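Local structure of beta-hexosaminidase LpqI (Mycobacterium tuberculosis H37Rv, 6GFV) at residues V77-E82 with S87-L92; I48-G51 with T57-D60; G174-L179 with P264-D269. The protein cleaves terminal beta-1,4-linked N-acetylglucosamine from peptidoglycan fragments, a step in mycobacterial peptidoglycan recycling. All coordinates share one frame; numbering follows the deposited sequence.

Contact 1. Residues V77-E82 with S87-L92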
loop_
_atom_site.group_PDB
_atom_site.type_symbol
_atom_site.label_atom_id
_atom_site.label_comp_id
_atom_site.label_asym_id
_atom_site.label_seq_id
_atom_site.Cartn_x
_atom_site.Cartn_y
_atom_site.Cartn_z
ATOM N N VAL A 77 -6.673 8.639 -0.666
ATOM C CA VAL A 77 -5.504 9.524 -0.623
ATOM C C VAL A 77 -4.400 8.952 0.268
ATOM O O VAL A 77 -4.567 8.862 1.480
ATOM C CB VAL A 77 -5.879 10.941 -0.118
ATOM C CG1 VAL A 77 -4.678 11.885 -0.204
ATOM C CG2 VAL A 77 -7.063 11.478 -0.887
ATOM N N SER A 78 -3.271 8.589 -0.336
ATOM C CA SER A 78 -2.224 7.866 0.386
ATOM C C SER A 78 -0.895 8.626 0.473
ATOM O O SER A 78 -0.646 9.535 -0.311
ATOM C CB SER A 78 -1.980 6.519 -0.281
ATOM O OG SER A 78 -1.414 6.714 -1.548
ATOM N N VAL A 79 -0.038 8.215 1.405
ATOM C CA VAL A 79 1.223 8.902 1.701
ATOM C C VAL A 79 2.177 7.962 2.445
ATOM O O VAL A 79 1.732 7.050 3.140
ATOM C CB VAL A 79 0.961 10.180 2.552
ATOM C CG1 VAL A 79 0.354 9.810 3.888
ATOM C CG2 VAL A 79 2.231 11.052 2.730
ATOM N N ASP A 80 3.480 8.203 2.310
ATOM C CA ASP A 80 4.506 7.536 3.112
ATOM C C ASP A 80 4.803 8.271 4.408
ATOM O O ASP A 80 5.625 9.179 4.422
ATOM C CB ASP A 80 5.815 7.414 2.327
ATOM C CG ASP A 80 5.748 6.382 1.214
ATOM O OD1 ASP A 80 5.102 5.337 1.394
ATOM O OD2 ASP A 80 6.338 6.629 0.149
ATOM N N GLU A 81 4.176 7.874 5.504
ATOM C CA GLU A 81 4.429 8.556 6.769
ATOM C C GLU A 81 4.798 7.597 7.892
ATOM O O GLU A 81 3.943 7.173 8.671
ATOM C CB GLU A 81 3.211 9.392 7.182
ATOM C CG GLU A 81 3.419 10.888 6.999
ATOM C CD GLU A 81 4.540 11.451 7.865
ATOM O OE1 GLU A 81 4.868 10.839 8.905
ATOM O OE2 GLU A 81 5.099 12.511 7.508
ATOM N N GLU A 82 6.083 7.265 7.964
ATOM C CA GLU A 82 6.599 6.347 8.967
ATOM C C GLU A 82 7.167 7.109 10.158
ATOM O O GLU A 82 7.215 6.584 11.271
ATOM C CB GLU A 82 7.696 5.445 8.382
ATOM C CG GLU A 82 7.358 4.781 7.046
ATOM C CD GLU A 82 8.532 4.047 6.454
ATOM O OE1 GLU A 82 9.509 3.779 7.182
ATOM O OE2 GLU A 82 8.484 3.762 5.250
ATOM N N SER A 87 9.227 10.742 6.248
ATOM C CA SER A 87 8.104 11.491 6.792
ATOM C C SER A 87 7.706 12.631 5.864
ATOM O O SER A 87 8.086 13.766 6.078
ATOM C CB SER A 87 8.454 12.005 8.188
ATOM O OG SER A 87 7.557 13.007 8.617
ATOM N N ARG A 88 6.942 12.306 4.825
ATOM C CA ARG A 88 6.539 13.282 3.804
ATOM C C ARG A 88 5.870 14.548 4.358
ATOM O O ARG A 88 6.083 15.645 3.847
ATOM C CB ARG A 88 5.597 12.631 2.791
ATOM C CG ARG A 88 5.255 13.535 1.622
ATOM C CD ARG A 88 6.505 13.830 0.817
ATOM N NE ARG A 88 6.369 14.899 -0.169
ATOM C CZ ARG A 88 6.707 16.167 0.058
ATOM N NH1 ARG A 88 7.169 16.530 1.248
ATOM N NH2 ARG A 88 6.572 17.069 -0.904
ATOM N N LEU A 89 5.081 14.395 5.414
ATOM C CA LEU A 89 4.268 15.493 5.928
ATOM C C LEU A 89 4.870 16.148 7.167
ATOM O O LEU A 89 4.165 16.785 7.948
ATOM C CB LEU A 89 2.854 14.992 6.245
ATOM C CG LEU A 89 2.069 14.345 5.097
ATOM C CD1 LEU A 89 0.669 13.903 5.552
ATOM C CD2 LEU A 89 1.980 15.286 3.895
ATOM N N ARG A 90 6.174 15.978 7.354
ATOM C CA ARG A 90 6.856 16.545 8.519
ATOM C C ARG A 90 6.582 18.049 8.697
ATOM O O ARG A 90 6.480 18.539 9.818
ATOM C CB ARG A 90 8.365 16.288 8.425
ATOM C CG ARG A 90 9.033 16.821 7.175
ATOM C CD ARG A 90 10.494 16.394 7.111
ATOM N NE ARG A 90 11.173 16.919 5.933
ATOM C CZ ARG A 90 11.031 16.435 4.702
ATOM N NH1 ARG A 90 10.225 15.404 4.466
ATOM N NH2 ARG A 90 11.693 16.989 3.696
ATOM N N SER A 91 6.443 18.768 7.594
ATOM C CA SER A 91 6.255 20.217 7.661
ATOM C C SER A 91 4.881 20.585 8.214
ATOM O O SER A 91 4.660 21.718 8.633
ATOM C CB SER A 91 6.431 20.840 6.280
ATOM O OG SER A 91 5.306 20.565 5.462
ATOM N N LEU A 92 3.964 19.622 8.219
ATOM C CA LEU A 92 2.566 19.894 8.528
ATOM C C LEU A 92 2.027 19.243 9.789
ATOM O O LEU A 92 1.071 19.745 10.362
ATOM C CB LEU A 92 1.668 19.454 7.369
ATOM C CG LEU A 92 1.891 20.059 5.991
ATOM C CD1 LEU A 92 0.801 19.574 5.056
ATOM C CD2 LEU A 92 1.921 21.569 6.056
#
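The carboxylate of E81 reaches across a tight antiparallel hairpin to grip the chain at S87-L89. Its OE2 takes two hydrogen bonds: S87 OG lies 2.7 Å from E81 OE2 on the syn side, 17° out of the carboxylate plane, while L89 N approaches the anti lone pair of E81 OE2 at 2.8 Å. A bend at chi2 (-63°) folds the E81 chain back and sets OE2 between S87 OG and L89 N. E81 and S87 themselves form a non-hydrogen-bonded antiparallel pair. Beside it, R88 N gives only a weak bond to D80 O, at 3.4 Å.

S87-R90 is a type I turn, closed twice at S87 O: R90 N and the guanidinium NH1 reach that oxygen from opposite faces of its plane, NH1 at 3.1 Å from S87 O.

Apolar contact comes from V79, whose CG2 lies 3.7 Å from R88 CB and 4.1 Å from L89 CG.

R88 NE is held by G51 O, and R119 salt-bridges E81 OE1. With both oxygens of E81 engaged, the carboxylate is fixed in rotation and probably stays ionised, tying the strand that carries D80 to the turn that carries R88, both probably substrate-binding, as in related enzymes.

Contact 2. Residues I48-G51 with T57-D60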
loop_
_atom_site.group_PDB
_atom_site.type_symbol
_atom_site.label_atom_id
_atom_site.label_comp_id
_atom_site.label_asym_id
_atom_site.label_seq_id
_atom_site.Cartn_x
_atom_site.Cartn_y
_atom_site.Cartn_z
ATOM N N ILE A 48 -4.923 8.598 -5.300
ATOM C CA ILE A 48 -3.666 9.271 -5.577
ATOM C C ILE A 48 -2.661 9.069 -4.459
ATOM O O ILE A 48 -3.032 8.707 -3.342
ATOM C CB ILE A 48 -3.878 10.781 -5.804
ATOM C CG1 ILE A 48 -4.438 11.446 -4.542
ATOM C CG2 ILE A 48 -4.767 11.009 -7.011
ATOM C CD1 ILE A 48 -4.670 12.959 -4.675
ATOM N N LEU A 49 -1.391 9.293 -4.783
ATOM C CA LEU A 49 -0.310 9.250 -3.832
ATOM C C LEU A 49 0.280 10.655 -3.631
ATOM O O LEU A 49 0.617 11.331 -4.586
ATOM C CB LEU A 49 0.783 8.270 -4.294
ATOM C CG LEU A 49 2.119 8.333 -3.557
ATOM C CD1 LEU A 49 1.969 7.842 -2.120
ATOM C CD2 LEU A 49 3.180 7.553 -4.297
ATOM N N ILE A 50 0.373 11.080 -2.380
ATOM C CA ILE A 50 1.155 12.257 -2.018
ATOM C C ILE A 50 2.613 11.805 -1.921
ATOM O O ILE A 50 3.060 11.349 -0.880
ATOM C CB ILE A 50 0.686 12.890 -0.700
ATOM C CG1 ILE A 50 -0.831 13.110 -0.703
ATOM C CG2 ILE A 50 1.404 14.212 -0.460
ATOM C CD1 ILE A 50 -1.346 13.942 -1.875
ATOM N N GLY A 51 3.329 11.893 -3.038
ATOM C CA GLY A 51 4.670 11.343 -3.138
ATOM C C GLY A 51 5.751 12.368 -2.857
ATOM O O GLY A 51 5.452 13.501 -2.513
ATOM N N THR A 57 0.886 22.293 -1.329
ATOM C CA THR A 57 -0.196 23.285 -1.328
ATOM C C THR A 57 -1.482 22.672 -1.845
ATOM O O THR A 57 -2.522 23.300 -1.773
ATOM C CB THR A 57 0.097 24.554 -2.178
ATOM O OG1 THR A 57 0.342 24.200 -3.540
ATOM C CG2 THR A 57 1.277 25.344 -1.619
ATOM N N ILE A 58 -1.411 21.445 -2.352
ATOM C CA ILE A 58 -2.611 20.701 -2.730
ATOM C C ILE A 58 -3.576 20.591 -1.549
ATOM O O ILE A 58 -4.780 20.494 -1.756
ATOM C CB ILE A 58 -2.265 19.261 -3.283
ATOM C CG1 ILE A 58 -3.478 18.611 -3.949
ATOM C CG2 ILE A 58 -1.713 18.353 -2.198
ATOM C CD1 ILE A 58 -3.179 17.278 -4.666
ATOM N N PHE A 59 -3.062 20.646 -0.316
ATOM C CA PHE A 59 -3.918 20.517 0.862
ATOM C C PHE A 59 -4.687 21.806 1.195
ATOM O O PHE A 59 -5.579 21.798 2.033
ATOM C CB PHE A 59 -3.098 20.065 2.081
ATOM C CG PHE A 59 -2.628 18.615 2.006
ATOM C CD1 PHE A 59 -3.542 17.578 1.893
ATOM C CD2 PHE A 59 -1.285 18.307 2.048
ATOM C CE1 PHE A 59 -3.126 16.258 1.815
ATOM C CE2 PHE A 59 -0.857 16.995 1.971
ATOM C CZ PHE A 59 -1.780 15.966 1.853
ATOM N N ASP A 60 -4.358 22.902 0.516
ATOM C CA ASP A 60 -4.901 24.208 0.889
ATOM C C ASP A 60 -6.280 24.550 0.284
ATOM O O ASP A 60 -6.674 25.718 0.213
ATOM C CB ASP A 60 -3.887 25.302 0.515
ATOM C CG ASP A 60 -2.554 25.144 1.236
ATOM O OD1 ASP A 60 -2.532 24.592 2.354
ATOM O OD2 ASP A 60 -1.525 25.594 0.694
#
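I50 and F59 come together from opposite directions, and the conformation of each side chain decides what touches. In I50, CG1 sits beside the backbone N and opposite the carbonyl carbon (chi1 -50°), with a further bend at chi2 (-56°). This points the ethyl branch at the 57-60 turn, where CG1 of I50 meets CZ of F59 at 3.9 Å, the approach being oblique to the ring. The end of the same branch, CD1 of I50, lies 4.4 Å from CG2 of I58.

The two residues of the turn also pack on each other. The F59 side chain lies beside its own backbone N, which brings the para end of the ring inward to the strand, and CG2 of I58 sits 4.2 Å above the plane of the F59 ring, over its centre. I58 is stretched out, with CD1 anti along the chain (chi2 173°).

D60 N closes the turn with a 3.0 Å bond to T57 O. I50 is the centre of an inverse gamma turn, and T54 OG1 bonds to G51 N. F59 touches L89 and L92 of the neighbouring loop as well. The contact thus joins a barrel strand to the connection before the next helix, and the I50 side chain is about 4 Å from that of R88, probably a substrate-binding residue.

No hydrogen bond links the two segments, so the attraction is purely apolar: two isoleucine side chains and one aromatic ring pack strand 47-50 against the loop that leads on to helix 62-69, and cohesion rests on dispersion and the exclusion of water.

Contact 3. Residues G174-L179 with P264-D269; sequences GVLPVL and PVFSDD
The phenyl ring of F266 is met obliquely by two aliphatic side chains of segment 174-179. V178 CG1 is 4.1 Å from F266 CD1 and V178 CG2 is 4.1 Å from F266 CE1, so its two methyls meet neighbouring ring atoms. L176 takes the para end, CD2 lying 4.2 Å from F266 CZ. F132 adds an edge-to-face ring contact. The V178 and F266 side chains cross at about a right angle.

F266 carries its ring with CG opposite the carbonyl carbon (chi1 -59°), which turns it inward to the other strand. V178 has CG1 anti to its backbone N (chi1 -177°), setting its two methyls across two adjacent ring atoms. L176 also reaches P264, with its CD2 4.4 Å from P264 CG, so this leucine methyl serves both the proline and the phenylalanine.

Nothing polar passes between the segments. The polar work is done further along: S267 OG donates to D268 O at 2.9 Å and is itself bonded by L298 N. D268, probably the catalytic nucleophile, stands just beyond the apolar layer, its side chain touching M225 and H228.

The contact lies in the interior of the TIM-type barrel of this glycoside hydrolase family 3 enzyme, its centre about 3 Å from the centre of the chain. The 176-182 and 265-267 strands are not direct neighbours, since strand 223-230 runs between them in the sheet, and strand 130-131 flanks 176-182 on its other edge. M336 of helix 323-337 touches L176, P264 and F266, closing over this hydrophobic core.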
loop_
_atom_site.group_PDB
_atom_site.type_symbol
_atom_site.label_atom_id
_atom_site.label_comp_id
_atom_site.label_asym_id
_atom_site.label_seq_id
_atom_site.Cartn_x
_atom_site.Cartn_y
_atom_site.Cartn_z
ATOM N N GLY A 174 -8.901 6.699 12.408
ATOM C CA GLY A 174 -9.635 6.525 11.170
ATOM C C GLY A 174 -8.798 6.501 9.894
ATOM O O GLY A 174 -9.324 6.735 8.811
ATOM N N VAL A 175 -7.503 6.208 10.021
ATOM C CA VAL A 175 -6.583 6.091 8.880
ATOM C C VAL A 175 -6.188 4.618 8.666
ATOM O O VAL A 175 -5.916 3.924 9.622
ATOM C CB VAL A 175 -5.308 6.952 9.089
ATOM C CG1 VAL A 175 -4.270 6.686 8.010
ATOM C CG2 VAL A 175 -5.673 8.454 9.112
ATOM N N LEU A 176 -6.186 4.146 7.421
ATOM C CA LEU A 176 -5.835 2.746 7.142
ATOM C C LEU A 176 -4.331 2.517 7.257
ATOM O O LEU A 176 -3.555 3.085 6.491
ATOM C CB LEU A 176 -6.299 2.313 5.747
ATOM C CG LEU A 176 -5.930 0.871 5.361
ATOM C CD1 LEU A 176 -6.905 -0.102 5.993
ATOM C CD2 LEU A 176 -5.866 0.673 3.852
ATOM N N PRO A 177 -3.923 1.682 8.216
ATOM C CA PRO A 177 -2.526 1.255 8.306
ATOM C C PRO A 177 -2.180 0.174 7.272
ATOM O O PRO A 177 -3.020 -0.671 6.963
ATOM C CB PRO A 177 -2.429 0.700 9.720
ATOM C CG PRO A 177 -3.830 0.146 9.986
ATOM C CD PRO A 177 -4.762 1.076 9.263
ATOM N N VAL A 178 -0.953 0.195 6.756
ATOM C CA VAL A 178 -0.527 -0.783 5.778
ATOM C C VAL A 178 0.816 -1.382 6.177
ATOM O O VAL A 178 1.828 -0.688 6.202
ATOM C CB VAL A 178 -0.415 -0.182 4.358
ATOM C CG1 VAL A 178 -0.051 -1.261 3.365
ATOM C CG2 VAL A 178 -1.732 0.461 3.942
ATOM N N LEU A 179 0.810 -2.672 6.510
ATOM C CA LEU A 179 2.034 -3.393 6.883
ATOM C C LEU A 179 2.940 -3.617 5.663
ATOM O O LEU A 179 2.460 -3.924 4.577
ATOM C CB LEU A 179 1.677 -4.753 7.529
ATOM C CG LEU A 179 0.474 -4.871 8.486
ATOM C CD1 LEU A 179 0.263 -6.333 8.915
ATOM C CD2 LEU A 179 0.606 -3.992 9.717
ATOM N N PRO A 264 -7.229 -5.558 1.726
ATOM C CA PRO A 264 -6.602 -4.989 0.524
ATOM C C PRO A 264 -5.082 -5.224 0.464
ATOM O O PRO A 264 -4.373 -4.985 1.438
ATOM C CB PRO A 264 -6.922 -3.484 0.643
ATOM C CG PRO A 264 -6.925 -3.253 2.132
ATOM C CD PRO A 264 -7.489 -4.523 2.748
ATOM N N VAL A 265 -4.609 -5.679 -0.691
ATOM C CA VAL A 265 -3.197 -5.935 -0.948
ATOM C C VAL A 265 -2.613 -4.947 -1.976
ATOM O O VAL A 265 -3.146 -4.804 -3.075
ATOM C CB VAL A 265 -2.963 -7.378 -1.464
ATOM C CG1 VAL A 265 -1.513 -7.575 -1.817
ATOM C CG2 VAL A 265 -3.398 -8.393 -0.425
ATOM N N PHE A 266 -1.514 -4.291 -1.610
ATOM C CA PHE A 266 -0.870 -3.273 -2.448
ATOM C C PHE A 266 0.474 -3.740 -3.000
ATOM O O PHE A 266 1.275 -4.273 -2.252
ATOM C CB PHE A 266 -0.590 -1.987 -1.652
ATOM C CG PHE A 266 -1.799 -1.328 -1.052
ATOM C CD1 PHE A 266 -2.441 -1.872 0.042
ATOM C CD2 PHE A 266 -2.228 -0.098 -1.520
ATOM C CE1 PHE A 266 -3.530 -1.229 0.619
ATOM C CE2 PHE A 266 -3.315 0.545 -0.945
ATOM C CZ PHE A 266 -3.964 -0.021 0.118
ATOM N N SER A 267 0.757 -3.476 -4.271
ATOM C CA SER A 267 2.135 -3.564 -4.744
ATOM C C SER A 267 2.957 -2.422 -4.158
ATOM O O SER A 267 2.416 -1.366 -3.816
ATOM C CB SER A 267 2.218 -3.535 -6.278
ATOM O OG SER A 267 2.089 -2.224 -6.812
ATOM N N ASP A 268 4.267 -2.639 -4.030
ATOM C CA ASP A 268 5.206 -1.529 -3.834
ATOM C C ASP A 268 5.291 -0.740 -5.149
ATOM O O ASP A 268 4.764 -1.178 -6.169
ATOM C CB ASP A 268 6.584 -2.046 -3.383
ATOM C CG ASP A 268 7.454 -0.961 -2.735
ATOM O OD1 ASP A 268 7.104 0.235 -2.820
ATOM O OD2 ASP A 268 8.497 -1.312 -2.146
ATOM N N ASP A 269 5.940 0.422 -5.116
ATOM C CA ASP A 269 6.030 1.341 -6.264
ATOM C C ASP A 269 6.617 0.704 -7.522
ATOM O O ASP A 269 7.782 0.336 -7.549
ATOM C CB ASP A 269 6.855 2.581 -5.861
ATOM C CG ASP A 269 7.269 3.455 -7.056
ATOM O OD1 ASP A 269 6.512 3.566 -8.037
ATOM O OD2 ASP A 269 8.366 4.043 -7.008
#

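The three contacts belong to one barrel sheet. Contacts 1 and 2 join directly, with centres about 10 Å apart: strands 47-50 and 76-83 are parallel neighbours, and S78 O lies 2.8 Å from I50 N, a probable hydrogen bond. Contact 3 stands apart, its centre about 14 Å from that of contact 1 and 17 Å from that of contact 2, with nearest atoms about 6 Å away in each case. As in related enzymes, contact 1 probably supplies D80 and R88 to the substrate site and contact 3 the nucleophile D268. The V178 side chain is about 8 Å from that of D80 and about 6 Å from that of K180, so the apolar core of contact 3 lies close to these probable sugar-binding residues.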